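Oxidoreductase, Gfo/Idh/MocA family (Pseudomonas syringae pv. tomato, PDB 3DTY) is a magnesium-binding member of the Gfo/Idh/MocA family that probably uses a nicotinamide adenine dinucleotide cofactor to oxidise or reduce a substrate not yet established. Local coordinates at residues P362-D365 / A366-G370; I9-P12 / I13-A16; E156-A160 / G161-D165. One frame throughout, in Å; residues are numbered along the deposited sequence.

In the fold
Each interaction is local and lies where a loop meets a helix or strand. Interaction 1 is the most central, partly buried at the start of helix 364-382. Backbone hydrogen bonds and a few apolar touches make it up. Interaction 2 is a surface contact at the entry to strand 13-17 of the Rossmann sheet. No direct hydrogen bond joins its two halves, and a water spans the polar pair. Interaction 3 is partly buried and closes helix 149-159 beside the mixed sheet. Interaction 1 thus caps a helix start and interaction 3 a helix end, of different helices. Interactions 1 and 2 both touch helix 330-349, although their nearest atoms are about 13 Å apart.

Interaction 1. Residues P362-D365 / A366-G370; sequences PGID and AGVEG
Gly363 meets Gly367 through the first backbone hydrogen bond of helix 364-382, with Gly367 N 2.9 Å from Gly363 O. Gly363 is the N-cap residue. Two more i to i+4 bonds follow. Val368 N donates to Ile364 O, and Glu369 N donates to Asp365 O at 2.9 Å. The last of these is almost straight, with an N-H...O angle of 179°. Amides at a helix start have no carbonyls of a preceding turn to bond to. One water takes up two of the N-H groups here: it accepts from Gly363 N at 2.8 Å and from Ala366 N at 3.2 Å.

The apolar touches are few. Pro362 CB lies 4.2 Å from Ala366 CB, so the proline packs against the first turn. One turn along, Ile364 CG1 meets Val368 CG2 at 4.2 Å. Val368 holds CG1 anti to its own nitrogen (chi1 173°). This sets Val368 CG2 beside the nitrogen and against Ile364 O, 3.2 Å away.

The charged ends have partners beyond the turn. Glu369 OE1 makes a hydrogen bond with Tyr390 OH and a salt bridge with Arg372 NE. Asp365 OD1 forms a salt bridge with Arg129 of helix 122-134, on which Ile364 and Val368 also rest, while Pro362 packs on helix 330-349.

The acidic group of Asp365 lies in the first helical turn, where the helix dipole would probably favour its negative charge. Its pairing with Arg129 ties this end of the helix to the one that carries the magnesium ligands Glu123 and Asn127.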
loop_
_atom_site.group_PDB
_atom_site.type_symbol
_atom_site.label_atom_id
_atom_site.label_comp_id
_atom_site.label_asym_id
_atom_site.label_seq_id
_atom_site.Cartn_x
_atom_site.Cartn_y
_atom_site.Cartn_z
ATOM N N PRO A 362 6.565 -17.266 -25.219
ATOM C CA PRO A 362 5.941 -18.537 -24.857
ATOM C C PRO A 362 5.614 -19.278 -26.152
ATOM O O PRO A 362 4.606 -18.989 -26.798
ATOM C CB PRO A 362 4.691 -18.104 -24.102
ATOM C CG PRO A 362 4.314 -16.823 -24.787
ATOM C CD PRO A 362 5.654 -16.132 -24.971
ATOM N N GLY A 363 6.485 -20.217 -26.529
ATOM C CA GLY A 363 6.287 -20.987 -27.746
ATOM C C GLY A 363 5.826 -22.415 -27.491
ATOM O O GLY A 363 5.332 -22.728 -26.406
ATOM N N ILE A 364 5.994 -23.289 -28.482
ATOM C CA ILE A 364 5.565 -24.677 -28.356
ATOM C C ILE A 364 6.054 -25.358 -27.071
ATOM O O ILE A 364 5.307 -26.096 -26.434
ATOM C CB ILE A 364 6.005 -25.524 -29.589
ATOM C CG1 ILE A 364 5.359 -26.909 -29.518
ATOM C CG2 ILE A 364 7.525 -25.650 -29.649
ATOM C CD1 ILE A 364 3.839 -26.854 -29.522
ATOM N N ASP A 365 7.304 -25.112 -26.687
ATOM C CA ASP A 365 7.836 -25.723 -25.474
ATOM C C ASP A 365 7.033 -25.298 -24.247
ATOM O O ASP A 365 6.595 -26.134 -23.460
ATOM C CB ASP A 365 9.314 -25.359 -25.284
ATOM C CG ASP A 365 10.223 -26.079 -26.264
ATOM O OD1 ASP A 365 9.774 -27.060 -26.897
ATOM O OD2 ASP A 365 11.395 -25.671 -26.393
ATOM N N ALA A 366 6.843 -23.997 -24.082
ATOM C CA ALA A 366 6.082 -23.493 -22.943
ATOM C C ALA A 366 4.667 -24.049 -23.011
ATOM O O ALA A 366 4.033 -24.294 -21.985
ATOM C CB ALA A 366 6.047 -21.965 -22.959
ATOM N N GLY A 367 4.178 -24.235 -24.233
ATOM C CA GLY A 367 2.839 -24.764 -24.425
ATOM C C GLY A 367 2.759 -26.196 -23.934
ATOM O O GLY A 367 1.823 -26.581 -23.236
ATOM N N VAL A 368 3.751 -26.994 -24.304
ATOM C CA VAL A 368 3.783 -28.379 -23.870
ATOM C C VAL A 368 3.876 -28.447 -22.345
ATOM O O VAL A 368 3.078 -29.114 -21.692
ATOM C CB VAL A 368 4.993 -29.124 -24.470
ATOM C CG1 VAL A 368 5.094 -30.528 -23.861
ATOM C CG2 VAL A 368 4.851 -29.203 -25.993
ATOM N N GLU A 369 4.844 -27.738 -21.777
ATOM C CA GLU A 369 5.027 -27.758 -20.328
ATOM C C GLU A 369 3.801 -27.307 -19.544
ATOM O O GLU A 369 3.562 -27.777 -18.437
ATOM C CB GLU A 369 6.243 -26.917 -19.935
ATOM C CG GLU A 369 7.572 -27.484 -20.420
ATOM C CD GLU A 369 7.688 -28.999 -20.215
ATOM O OE1 GLU A 369 7.200 -29.506 -19.183
ATOM O OE2 GLU A 369 8.277 -29.682 -21.081
ATOM N N GLY A 370 3.030 -26.386 -20.111
ATOM C CA GLY A 370 1.835 -25.919 -19.432
ATOM C C GLY A 370 0.825 -27.048 -19.342
ATOM O O GLY A 370 0.104 -27.191 -18.354
HETATM O O HOH W 1 8.561 -21.923 -25.806
#

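Interaction 2. Residues I9-P12 / I13-A16; sequences IPQP and IRWA
The lead-in to the first strand of the Rossmann sheet brings the ends of Gln11 and Arg14 near each other, bridged by a water. The water accepts from Arg14 NH1 at 2.8 Å. It also donates to Gln11 OE1 at 2.7 Å, but that bond is weak. Gln11 OE1 and Arg14 NH1 are themselves 3.9 Å apart. Both the amide oxygen and the water lie at the edge of the guanidinium, in its plane. The amide plane is turned 61° from it.

The glutamine chain reaches the water by being extended beyond CG, with chi2 at 180°. The arginine chain instead bends at chi3 (-61°), which carries NH1 back toward Gln11. Arg14 NE is held elsewhere, by the carbonyl oxygen of Gly85. With NE and NH1 both bonded, the rotation of the guanidinium is probably restricted.

Strand 13-17 lies between strands 40-46 and 88-92 in the parallel sheet of the Rossmann fold, a fold that in this family probably binds the nicotinamide cofactor. Backbone bonds link Ile13 to Thr39 and Val41, and Arg14 to Gln87 and Ala88. The strand is thus paired on both sides from its first residues. Pro12, just before it, has no amide hydrogen to give.

The apolar part of the contact is Ile9 against Ile13. The methyl Ile9 CG2 reaches Ile13 CG1 at 4.2 Å, and the two side chains cross obliquely. Both isoleucines also touch Ala342 of helix 330-349.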
loop_
_atom_site.group_PDB
_atom_site.type_symbol
_atom_site.label_atom_id
_atom_site.label_comp_id
_atom_site.label_asym_id
_atom_site.label_seq_id
_atom_site.Cartn_x
_atom_site.Cartn_y
_atom_site.Cartn_z
ATOM N N ILE A 9 9.603 -5.866 -39.002
ATOM C CA ILE A 9 8.447 -6.541 -39.588
ATOM C C ILE A 9 7.973 -5.570 -40.668
ATOM O O ILE A 9 6.881 -5.004 -40.582
ATOM C CB ILE A 9 7.325 -6.755 -38.533
ATOM C CG1 ILE A 9 7.873 -7.562 -37.343
ATOM C CG2 ILE A 9 6.116 -7.459 -39.171
ATOM C CD1 ILE A 9 8.369 -8.952 -37.694
ATOM N N PRO A 10 8.805 -5.362 -41.703
ATOM C CA PRO A 10 8.534 -4.459 -42.831
ATOM C C PRO A 10 7.137 -4.557 -43.429
ATOM O O PRO A 10 6.500 -3.544 -43.713
ATOM C CB PRO A 10 9.626 -4.827 -43.839
ATOM C CG PRO A 10 9.906 -6.255 -43.530
ATOM C CD PRO A 10 9.933 -6.250 -42.023
ATOM N N GLN A 11 6.667 -5.782 -43.612
ATOM C CA GLN A 11 5.353 -6.026 -44.189
ATOM C C GLN A 11 4.485 -6.676 -43.113
ATOM O O GLN A 11 4.865 -7.701 -42.545
ATOM C CB GLN A 11 5.506 -6.975 -45.379
ATOM C CG GLN A 11 4.478 -6.831 -46.480
ATOM C CD GLN A 11 4.726 -7.815 -47.616
ATOM O OE1 GLN A 11 4.486 -9.017 -47.480
ATOM N NE2 GLN A 11 5.225 -7.307 -48.739
ATOM N N PRO A 12 3.324 -6.078 -42.797
ATOM C CA PRO A 12 2.473 -6.687 -41.771
ATOM C C PRO A 12 2.201 -8.150 -42.128
ATOM O O PRO A 12 1.955 -8.486 -43.287
ATOM C CB PRO A 12 1.206 -5.836 -41.820
ATOM C CG PRO A 12 1.729 -4.487 -42.211
ATOM C CD PRO A 12 2.738 -4.821 -43.295
ATOM N N ILE A 13 2.259 -9.022 -41.134
ATOM C CA ILE A 13 2.018 -10.437 -41.365
ATOM C C ILE A 13 0.539 -10.708 -41.671
ATOM O O ILE A 13 -0.346 -10.333 -40.897
ATOM C CB ILE A 13 2.467 -11.255 -40.140
ATOM C CG1 ILE A 13 3.950 -10.976 -39.865
ATOM C CG2 ILE A 13 2.232 -12.745 -40.382
ATOM C CD1 ILE A 13 4.508 -11.698 -38.642
ATOM N N ARG A 14 0.278 -11.334 -42.818
ATOM C CA ARG A 14 -1.090 -11.660 -43.220
ATOM C C ARG A 14 -1.641 -12.580 -42.143
ATOM O O ARG A 14 -1.200 -13.722 -41.981
ATOM C CB ARG A 14 -1.094 -12.315 -44.606
ATOM C CG ARG A 14 -0.652 -11.347 -45.714
ATOM C CD ARG A 14 -0.792 -11.955 -47.109
ATOM N NE ARG A 14 0.028 -13.149 -47.285
ATOM C CZ ARG A 14 1.342 -13.141 -47.490
ATOM N NH1 ARG A 14 2.005 -11.996 -47.552
ATOM N NH2 ARG A 14 1.995 -14.285 -47.628
ATOM N N TRP A 15 -2.627 -12.058 -41.422
ATOM C CA TRP A 15 -3.199 -12.731 -40.268
ATOM C C TRP A 15 -4.687 -13.056 -40.319
ATOM O O TRP A 15 -5.459 -12.421 -41.039
ATOM C CB TRP A 15 -2.886 -11.839 -39.064
ATOM C CG TRP A 15 -3.226 -12.368 -37.738
ATOM C CD1 TRP A 15 -2.753 -13.510 -37.156
ATOM C CD2 TRP A 15 -4.051 -11.731 -36.767
ATOM N NE1 TRP A 15 -3.233 -13.618 -35.873
ATOM C CE2 TRP A 15 -4.033 -12.539 -35.608
ATOM C CE3 TRP A 15 -4.807 -10.549 -36.760
ATOM C CZ2 TRP A 15 -4.739 -12.205 -34.453
ATOM C CZ3 TRP A 15 -5.511 -10.215 -35.605
ATOM C CH2 TRP A 15 -5.470 -11.043 -34.468
ATOM N N ALA A 16 -5.073 -14.057 -39.533
ATOM C CA ALA A 16 -6.455 -14.497 -39.435
ATOM C C ALA A 16 -6.758 -14.974 -38.017
ATOM O O ALA A 16 -5.857 -15.212 -37.217
ATOM C CB ALA A 16 -6.721 -15.631 -40.415
HETATM O O HOH W 2 1.800 -9.206 -47.679
#

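Interaction 3. Residues E156-A160 / G161-D165; sequences EMIAA and GELGD
Ile158 CG1 and Leu163 CG each stand beside their own backbone nitrogen (chi1 -67° and -82°), and the two branches meet as Ile158 CG1 to Leu163 CD2 at 4.0 Å. Glu162 CG packs against the last turn, 3.9 Å from CB of the selenomethionine Met157.

Gly161 ends the helix in a Schellman motif, with a phi of 76° that suits glycine. Glu162 N donates to Met157 O at 3.0 Å. Gly161 N donates to Ile158 O at 3.1 Å, but from above the carbonyl plane. A type I beta turn, Gly161 to Gly164, follows at once and is closed by Gly164 N to Gly161 O. One water donates to Ile158 O at 3.0 Å and to Gly164 O, and accepts from Leu163 N at 2.9 Å. It thereby joins the helix end to the turn.

Met157, Glu162 and Leu163 touch Phe295 of strand 292-297, and Ile158 and Leu163 touch Leu283 of strand 281-286. Backbone bonds pair Leu163 with Arg280 and Asp165 with Ser279, just before the chain enters strand 166-174 of the mixed sheet.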
loop_
_atom_site.group_PDB
_atom_site.type_symbol
_atom_site.label_atom_id
_atom_site.label_comp_id
_atom_site.label_asym_id
_atom_site.label_seq_id
_atom_site.Cartn_x
_atom_site.Cartn_y
_atom_site.Cartn_z
ATOM N N GLU A 156 16.579 -10.753 -15.516
ATOM C CA GLU A 156 17.927 -10.205 -15.568
ATOM C C GLU A 156 18.566 -10.144 -14.187
ATOM O O GLU A 156 19.732 -10.506 -14.013
ATOM C CB GLU A 156 17.904 -8.800 -16.181
ATOM C CG GLU A 156 17.666 -8.769 -17.687
ATOM C CD GLU A 156 18.831 -9.349 -18.479
ATOM O OE1 GLU A 156 19.945 -9.414 -17.928
ATOM O OE2 GLU A 156 18.640 -9.724 -19.655
HETATM N N MSE A 157 17.798 -9.690 -13.201
HETATM C CA MSE A 157 18.310 -9.583 -11.843
HETATM C C MSE A 157 18.693 -10.954 -11.270
HETATM O O MSE A 157 19.733 -11.107 -10.627
HETATM C CB MSE A 157 17.262 -8.908 -10.958
HETATM C CG MSE A 157 17.007 -7.447 -11.310
HETATM SE SE MSE A 157 15.569 -6.691 -10.284
HETATM C CE MSE A 157 16.527 -6.286 -8.657
ATOM N N ILE A 158 17.843 -11.947 -11.509
ATOM C CA ILE A 158 18.091 -13.291 -11.017
ATOM C C ILE A 158 19.323 -13.881 -11.700
ATOM O O ILE A 158 20.127 -14.558 -11.062
ATOM C CB ILE A 158 16.878 -14.198 -11.281
ATOM C CG1 ILE A 158 15.696 -13.731 -10.425
ATOM C CG2 ILE A 158 17.237 -15.644 -10.989
ATOM C CD1 ILE A 158 14.358 -14.313 -10.834
ATOM N N ALA A 159 19.464 -13.620 -12.997
ATOM C CA ALA A 159 20.598 -14.128 -13.764
ATOM C C ALA A 159 21.897 -13.460 -13.332
ATOM O O ALA A 159 22.975 -14.023 -13.497
ATOM C CB ALA A 159 20.365 -13.898 -15.251
ATOM N N ALA A 160 21.792 -12.251 -12.784
ATOM C CA ALA A 160 22.967 -11.525 -12.324
ATOM C C ALA A 160 23.307 -11.903 -10.886
ATOM O O ALA A 160 24.244 -11.368 -10.307
ATOM C CB ALA A 160 22.734 -10.017 -12.430
ATOM N N GLY A 161 22.539 -12.825 -10.314
ATOM C CA GLY A 161 22.790 -13.256 -8.949
ATOM C C GLY A 161 22.343 -12.288 -7.863
ATOM O O GLY A 161 22.806 -12.379 -6.729
ATOM N N GLU A 162 21.440 -11.369 -8.197
ATOM C CA GLU A 162 20.944 -10.385 -7.231
ATOM C C GLU A 162 20.264 -11.026 -6.025
ATOM O O GLU A 162 20.246 -10.457 -4.940
ATOM C CB GLU A 162 19.939 -9.434 -7.887
ATOM C CG GLU A 162 20.518 -8.447 -8.884
ATOM C CD GLU A 162 21.515 -7.489 -8.255
ATOM O OE1 GLU A 162 21.289 -7.058 -7.103
ATOM O OE2 GLU A 162 22.518 -7.155 -8.924
ATOM N N LEU A 163 19.685 -12.205 -6.222
ATOM C CA LEU A 163 19.002 -12.893 -5.135
ATOM C C LEU A 163 19.873 -13.960 -4.490
ATOM O O LEU A 163 19.448 -14.623 -3.541
ATOM C CB LEU A 163 17.710 -13.536 -5.655
ATOM C CG LEU A 163 16.445 -12.685 -5.812
ATOM C CD1 LEU A 163 16.719 -11.438 -6.621
ATOM C CD2 LEU A 163 15.373 -13.528 -6.477
ATOM N N GLY A 164 21.099 -14.109 -4.986
ATOM C CA GLY A 164 21.967 -15.150 -4.468
ATOM C C GLY A 164 21.409 -16.459 -5.015
ATOM O O GLY A 164 20.881 -16.492 -6.126
ATOM N N ASP A 165 21.508 -17.536 -4.250
ATOM C CA ASP A 165 20.975 -18.813 -4.705
ATOM C C ASP A 165 19.465 -18.876 -4.483
ATOM O O ASP A 165 18.992 -18.635 -3.374
ATOM C CB ASP A 165 21.637 -19.961 -3.949
ATOM C CG ASP A 165 23.136 -20.003 -4.153
ATOM O OD1 ASP A 165 23.573 -20.121 -5.314
ATOM O OD2 ASP A 165 23.873 -19.920 -3.150
HETATM O O HOH W 3 19.949 -14.403 -8.103
#